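Local coordinates for molybdopterin biosynthesis moeA protein (PDB 1WU2), which probably helps insert molybdenum into molybdopterin during molybdenum cofactor biosynthesis, at residues A[66-71]-A[129-134]; A[341-346]-A[378-383]. All coordinates share one frame; numbering follows the deposited sequence.

Contact 1: A[66-71]-A[129-134]; sequences EDTFQA and IYVLRP
Thr68 lays its methyl CG2 against the CG1 branch of Val131, 3.6 Å away, and the two side chains cross at about a right angle. CG2 lies anti to the carbonyl carbon of Thr68; OG1 (chi1 65°) sits between the backbone N and that carbon, where it hydrogen-bonds to Ala65 O on its own side and to Val135 N just after the other segment, the second bond bridging the two chains. The segments themselves share no hydrogen bond. The Pro134 ring fits beside the type I turn from Thr68 to Ala71, with its CD 3.4 Å from Ala71 O and its CB 3.5 Å from Thr68 O. Thr68 O also receives a CA-H...O contact from Pro134 CA, 3.2 Å away (angle at H 136°), besides the weak turn bond from Ala71 N. Ala71 points its CB at the opposing backbone, 3.8 Å from Arg133 C and 3.9 Å from Val131 O. Ile77, on strand 77-84, touches the side chains of both Ala71 and Val131. The arrangement is a beta turn, in the connection between strands 60-63 and 77-84, packed against the chain just after strand 128-131, at that strand's end in a mixed sheet of the MoeA N-terminal region.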
loop_
_atom_site.group_PDB
_atom_site.type_symbol
_atom_site.label_atom_id
_atom_site.label_comp_id
_atom_site.label_asym_id
_atom_site.label_seq_id
_atom_site.Cartn_x
_atom_site.Cartn_y
_atom_site.Cartn_z
ATOM N N GLU A 66 -12.290 -6.858 47.863
ATOM C CA GLU A 66 -13.229 -7.599 48.709
ATOM C C GLU A 66 -13.717 -6.784 49.912
ATOM O O GLU A 66 -14.851 -6.950 50.357
ATOM C CB GLU A 66 -12.578 -8.900 49.207
ATOM C CG GLU A 66 -12.395 -9.979 48.140
ATOM C CD GLU A 66 -11.244 -9.696 47.183
ATOM O OE1 GLU A 66 -10.128 -9.362 47.651
ATOM O OE2 GLU A 66 -11.455 -9.807 45.956
ATOM N N ASP A 67 -12.856 -5.907 50.426
ATOM C CA ASP A 67 -13.154 -5.113 51.620
ATOM C C ASP A 67 -14.208 -4.020 51.431
ATOM O O ASP A 67 -14.660 -3.430 52.411
ATOM C CB ASP A 67 -11.869 -4.449 52.135
ATOM C CG ASP A 67 -10.911 -5.440 52.769
ATOM O OD1 ASP A 67 -11.318 -6.588 53.049
ATOM O OD2 ASP A 67 -9.723 -5.152 53.015
ATOM N N THR A 68 -14.592 -3.743 50.186
ATOM C CA THR A 68 -15.470 -2.615 49.879
ATOM C C THR A 68 -16.768 -3.034 49.182
ATOM O O THR A 68 -17.477 -2.188 48.643
ATOM C CB THR A 68 -14.713 -1.602 48.992
ATOM O OG1 THR A 68 -14.401 -2.198 47.729
ATOM C CG2 THR A 68 -13.347 -1.262 49.582
ATOM N N PHE A 69 -17.086 -4.327 49.199
ATOM C CA PHE A 69 -18.281 -4.828 48.514
ATOM C C PHE A 69 -19.580 -4.326 49.156
ATOM O O PHE A 69 -20.598 -4.197 48.476
ATOM C CB PHE A 69 -18.272 -6.365 48.466
ATOM C CG PHE A 69 -17.311 -6.950 47.450
ATOM C CD1 PHE A 69 -16.511 -6.141 46.643
ATOM C CD2 PHE A 69 -17.213 -8.329 47.306
ATOM C CE1 PHE A 69 -15.639 -6.701 45.717
ATOM C CE2 PHE A 69 -16.340 -8.891 46.382
ATOM C CZ PHE A 69 -15.554 -8.075 45.587
ATOM N N GLN A 70 -19.534 -4.039 50.455
ATOM C CA GLN A 70 -20.691 -3.520 51.184
ATOM C C GLN A 70 -20.529 -2.017 51.445
ATOM O O GLN A 70 -20.889 -1.516 52.512
ATOM C CB GLN A 70 -20.875 -4.296 52.500
ATOM C CG GLN A 70 -21.775 -5.528 52.391
ATOM C CD GLN A 70 -21.420 -6.433 51.221
ATOM O OE1 GLN A 70 -20.564 -7.309 51.342
ATOM N NE2 GLN A 70 -22.084 -6.225 50.088
ATOM N N ALA A 71 -19.999 -1.302 50.452
ATOM C CA ALA A 71 -19.742 0.130 50.570
ATOM C C ALA A 71 -20.835 0.923 49.866
ATOM O O ALA A 71 -21.179 0.637 48.720
ATOM C CB ALA A 71 -18.382 0.476 49.985
ATOM N N ILE A 129 -8.559 6.408 55.165
ATOM C CA ILE A 129 -9.274 6.738 53.931
ATOM C C ILE A 129 -10.687 6.169 53.985
ATOM O O ILE A 129 -10.955 5.207 54.705
ATOM C CB ILE A 129 -8.527 6.223 52.670
ATOM C CG1 ILE A 129 -8.211 4.729 52.778
ATOM C CG2 ILE A 129 -7.255 7.030 52.442
ATOM C CD1 ILE A 129 -7.911 4.074 51.442
ATOM N N TYR A 130 -11.589 6.774 53.219
ATOM C CA TYR A 130 -12.989 6.367 53.215
ATOM C C TYR A 130 -13.474 6.105 51.796
ATOM O O TYR A 130 -13.370 6.963 50.920
ATOM C CB TYR A 130 -13.846 7.427 53.910
ATOM C CG TYR A 130 -13.539 7.518 55.386
ATOM C CD1 TYR A 130 -12.541 8.365 55.857
ATOM C CD2 TYR A 130 -14.223 6.732 56.307
ATOM C CE1 TYR A 130 -12.242 8.440 57.209
ATOM C CE2 TYR A 130 -13.932 6.800 57.663
ATOM C CZ TYR A 130 -12.940 7.655 58.107
ATOM O OH TYR A 130 -12.645 7.726 59.446
ATOM N N VAL A 131 -13.994 4.900 51.585
ATOM C CA VAL A 131 -14.476 4.471 50.279
ATOM C C VAL A 131 -16.005 4.376 50.318
ATOM O O VAL A 131 -16.580 3.702 51.176
ATOM C CB VAL A 131 -13.823 3.131 49.835
ATOM C CG1 VAL A 131 -13.926 2.059 50.917
ATOM C CG2 VAL A 131 -14.432 2.634 48.534
ATOM N N LEU A 132 -16.646 5.072 49.384
ATOM C CA LEU A 132 -18.097 5.232 49.368
ATOM C C LEU A 132 -18.785 4.292 48.375
ATOM O O LEU A 132 -20.013 4.193 48.363
ATOM C CB LEU A 132 -18.447 6.684 49.027
ATOM C CG LEU A 132 -17.621 7.757 49.751
ATOM C CD1 LEU A 132 -17.763 9.119 49.090
ATOM C CD2 LEU A 132 -18.023 7.837 51.215
ATOM N N ARG A 133 -17.999 3.612 47.539
ATOM C CA ARG A 133 -18.542 2.709 46.524
ATOM C C ARG A 133 -17.689 1.449 46.354
ATOM O O ARG A 133 -16.481 1.483 46.585
ATOM C CB ARG A 133 -18.648 3.439 45.182
ATOM C CG ARG A 133 -20.048 3.920 44.842
ATOM C CD ARG A 133 -20.342 5.338 45.297
ATOM N NE ARG A 133 -21.776 5.608 45.414
ATOM C CZ ARG A 133 -22.308 6.826 45.533
ATOM N NH1 ARG A 133 -21.538 7.912 45.556
ATOM N NH2 ARG A 133 -23.627 6.964 45.630
ATOM N N PRO A 134 -18.308 0.339 45.943
ATOM C CA PRO A 134 -17.570 -0.916 45.756
ATOM C C PRO A 134 -16.510 -0.855 44.656
ATOM O O PRO A 134 -16.773 -0.370 43.554
ATOM C CB PRO A 134 -18.666 -1.928 45.394
ATOM C CG PRO A 134 -19.937 -1.297 45.830
ATOM C CD PRO A 134 -19.740 0.171 45.644
#

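Contact 2: A[341-346]-A[378-383]; sequences GRYEFI and IPEDSE
Glu344 and Ile378 form an antiparallel hydrogen-bonded pair, with Glu344 N to Ile378 O at 3.0 Å and Ile378 N to Glu344 O at 3.2 Å. A third backbone bond, Gly341 N to Glu380 O (3.1 Å, 159° at the hydrogen), joins the chains beyond that pair. Tyr343 CG is anti to its backbone N (chi1 -165°), and the ring has Ile378 O over one face, offset toward the rim. Pro379 CA approaches Tyr343 CD2 obliquely at 3.7 Å. Glu380 OE1 reaches Tyr343 CD2 at the ring edge, in plane, 3.8 Å away, with carboxylate and ring planes 69° apart. Outside the pair, Tyr343 OH bonds to Glu377 OE1, while Glu380 OE2 accepts from Tyr10 N. On the side of the sheet shared by Glu344 and Ile378, Glu344 CG packs 3.7 Å from Ile378 CB, and Ile378 CD1 extends to Ile346 CG1 at 3.8 Å. The type I turn from Pro379 to Ser382 carries the chain out of this pairing. The regular pairing ends here: past Glu344 and Ile378 the next bond is shifted by one residue to Gly341, where antiparallel strands 343-351 and 374-378 give way to loop in the beta sheet of the MoeA C-terminal region (domain IV).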
loop_
_atom_site.group_PDB
_atom_site.type_symbol
_atom_site.label_atom_id
_atom_site.label_comp_id
_atom_site.label_asym_id
_atom_site.label_seq_id
_atom_site.Cartn_x
_atom_site.Cartn_y
_atom_site.Cartn_z
ATOM N N GLY A 341 -17.974 -16.425 -21.391
ATOM C CA GLY A 341 -16.772 -17.169 -21.719
ATOM C C GLY A 341 -15.472 -16.401 -21.515
ATOM O O GLY A 341 -14.401 -16.980 -21.694
ATOM N N ARG A 342 -15.552 -15.121 -21.144
ATOM C CA ARG A 342 -14.360 -14.294 -20.924
ATOM C C ARG A 342 -14.352 -13.663 -19.534
ATOM O O ARG A 342 -15.342 -13.069 -19.099
ATOM C CB ARG A 342 -14.244 -13.202 -21.989
ATOM C CG ARG A 342 -14.242 -13.716 -23.432
ATOM C CD ARG A 342 -13.086 -14.633 -23.772
ATOM N NE ARG A 342 -11.801 -13.948 -23.657
ATOM C CZ ARG A 342 -11.270 -13.158 -24.586
ATOM N NH1 ARG A 342 -11.890 -12.934 -25.741
ATOM N NH2 ARG A 342 -10.094 -12.592 -24.357
ATOM N N TYR A 343 -13.217 -13.796 -18.851
ATOM C CA TYR A 343 -13.019 -13.266 -17.509
ATOM C C TYR A 343 -12.493 -11.838 -17.628
ATOM O O TYR A 343 -11.342 -11.628 -17.999
ATOM C CB TYR A 343 -12.029 -14.151 -16.751
ATOM C CG TYR A 343 -12.003 -13.944 -15.259
ATOM C CD1 TYR A 343 -11.158 -13.002 -14.682
ATOM C CD2 TYR A 343 -12.810 -14.706 -14.420
ATOM C CE1 TYR A 343 -11.130 -12.814 -13.310
ATOM C CE2 TYR A 343 -12.789 -14.528 -13.047
ATOM C CZ TYR A 343 -11.946 -13.581 -12.498
ATOM O OH TYR A 343 -11.918 -13.400 -11.135
ATOM N N GLU A 344 -13.343 -10.865 -17.311
ATOM C CA GLU A 344 -13.045 -9.454 -17.555
ATOM C C GLU A 344 -12.180 -8.847 -16.454
ATOM O O GLU A 344 -12.541 -8.879 -15.281
ATOM C CB GLU A 344 -14.333 -8.617 -17.667
ATOM C CG GLU A 344 -15.519 -9.274 -18.360
ATOM C CD GLU A 344 -15.287 -9.536 -19.832
ATOM O OE1 GLU A 344 -14.322 -8.980 -20.400
ATOM O OE2 GLU A 344 -16.078 -10.304 -20.420
ATOM N N PHE A 345 -11.043 -8.284 -16.847
ATOM C CA PHE A 345 -10.250 -7.421 -15.982
ATOM C C PHE A 345 -10.635 -5.990 -16.341
ATOM O O PHE A 345 -10.288 -5.496 -17.414
ATOM C CB PHE A 345 -8.757 -7.672 -16.214
ATOM C CG PHE A 345 -7.848 -6.911 -15.284
ATOM C CD1 PHE A 345 -7.334 -5.674 -15.653
ATOM C CD2 PHE A 345 -7.478 -7.449 -14.057
ATOM C CE1 PHE A 345 -6.476 -4.975 -14.806
ATOM C CE2 PHE A 345 -6.624 -6.757 -13.205
ATOM C CZ PHE A 345 -6.126 -5.514 -13.579
ATOM N N ILE A 346 -11.366 -5.338 -15.445
ATOM C CA ILE A 346 -11.933 -4.018 -15.702
ATOM C C ILE A 346 -11.264 -2.990 -14.815
ATOM O O ILE A 346 -11.270 -3.124 -13.597
ATOM C CB ILE A 346 -13.456 -4.024 -15.425
ATOM C CG1 ILE A 346 -14.168 -5.058 -16.306
ATOM C CG2 ILE A 346 -14.048 -2.628 -15.630
ATOM C CD1 ILE A 346 -13.964 -4.862 -17.802
ATOM N N ILE A 378 -14.967 -9.802 -13.473
ATOM C CA ILE A 378 -16.270 -10.326 -13.859
ATOM C C ILE A 378 -16.070 -11.747 -14.384
ATOM O O ILE A 378 -15.443 -11.928 -15.425
ATOM C CB ILE A 378 -16.910 -9.430 -14.941
ATOM C CG1 ILE A 378 -16.944 -7.970 -14.471
ATOM C CG2 ILE A 378 -18.317 -9.926 -15.284
ATOM C CD1 ILE A 378 -17.365 -6.975 -15.536
ATOM N N PRO A 379 -16.577 -12.755 -13.670
ATOM C CA PRO A 379 -16.471 -14.149 -14.125
ATOM C C PRO A 379 -17.100 -14.418 -15.496
ATOM O O PRO A 379 -17.837 -13.588 -16.040
ATOM C CB PRO A 379 -17.212 -14.939 -13.041
ATOM C CG PRO A 379 -17.223 -14.058 -11.849
ATOM C CD PRO A 379 -17.261 -12.656 -12.368
ATOM N N GLU A 380 -16.811 -15.606 -16.021
ATOM C CA GLU A 380 -17.199 -16.007 -17.372
ATOM C C GLU A 380 -18.704 -16.174 -17.523
ATOM O O GLU A 380 -19.254 -15.906 -18.586
ATOM C CB GLU A 380 -16.527 -17.329 -17.737
ATOM C CG GLU A 380 -15.013 -17.251 -17.840
ATOM C CD GLU A 380 -14.283 -17.769 -16.611
ATOM O OE1 GLU A 380 -14.851 -17.750 -15.497
ATOM O OE2 GLU A 380 -13.118 -18.196 -16.752
ATOM N N ASP A 381 -19.360 -16.615 -16.454
ATOM C CA ASP A 381 -20.803 -16.876 -16.470
ATOM C C ASP A 381 -21.676 -15.633 -16.228
ATOM O O ASP A 381 -22.873 -15.758 -15.959
ATOM C CB ASP A 381 -21.149 -17.977 -15.454
ATOM C CG ASP A 381 -20.877 -17.570 -14.014
ATOM O OD1 ASP A 381 -20.229 -16.526 -13.781
ATOM O OD2 ASP A 381 -21.271 -18.244 -13.041
ATOM N N SER A 382 -21.078 -14.446 -16.330
ATOM C CA SER A 382 -21.785 -13.188 -16.110
ATOM C C SER A 382 -21.835 -12.372 -17.402
ATOM O O SER A 382 -20.818 -12.217 -18.086
ATOM C CB SER A 382 -21.090 -12.387 -15.010
ATOM O OG SER A 382 -21.480 -11.029 -15.034
ATOM N N GLU A 383 -23.020 -11.859 -17.727
ATOM C CA GLU A 383 -23.210 -11.010 -18.906
ATOM C C GLU A 383 -22.913 -9.538 -18.612
ATOM O O GLU A 383 -22.923 -8.717 -19.525
ATOM C CB GLU A 383 -24.642 -11.128 -19.434
ATOM C CG GLU A 383 -25.089 -12.549 -19.751
ATOM C CD GLU A 383 -26.234 -13.022 -18.873
ATOM O OE1 GLU A 383 -27.251 -12.299 -18.770
ATOM O OE2 GLU A 383 -26.117 -14.123 -18.290
#

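How the contacts relate
Contact 1 is complete in sequence before contact 2 begins, and they fall in different regions of the protein: contact 1 in the MoeA N-terminal region, contact 2 in the C-terminal region (domain IV). Their centres are about 68 Å apart and their nearest atoms about 56 Å, so neither touches the other. They share no sheet: strand 128-131 belongs to a six-stranded mixed sheet within residues 60-131, whereas strands 343-351 and 374-378 belong to a separate one. Between them in sequence comes the probable molybdopterin-binding domain, 186-317. The spacing, together with a radius of gyration of 32 Å, is consistent with an elongated, multidomain subunit in which the two contacts belong to separate sheets.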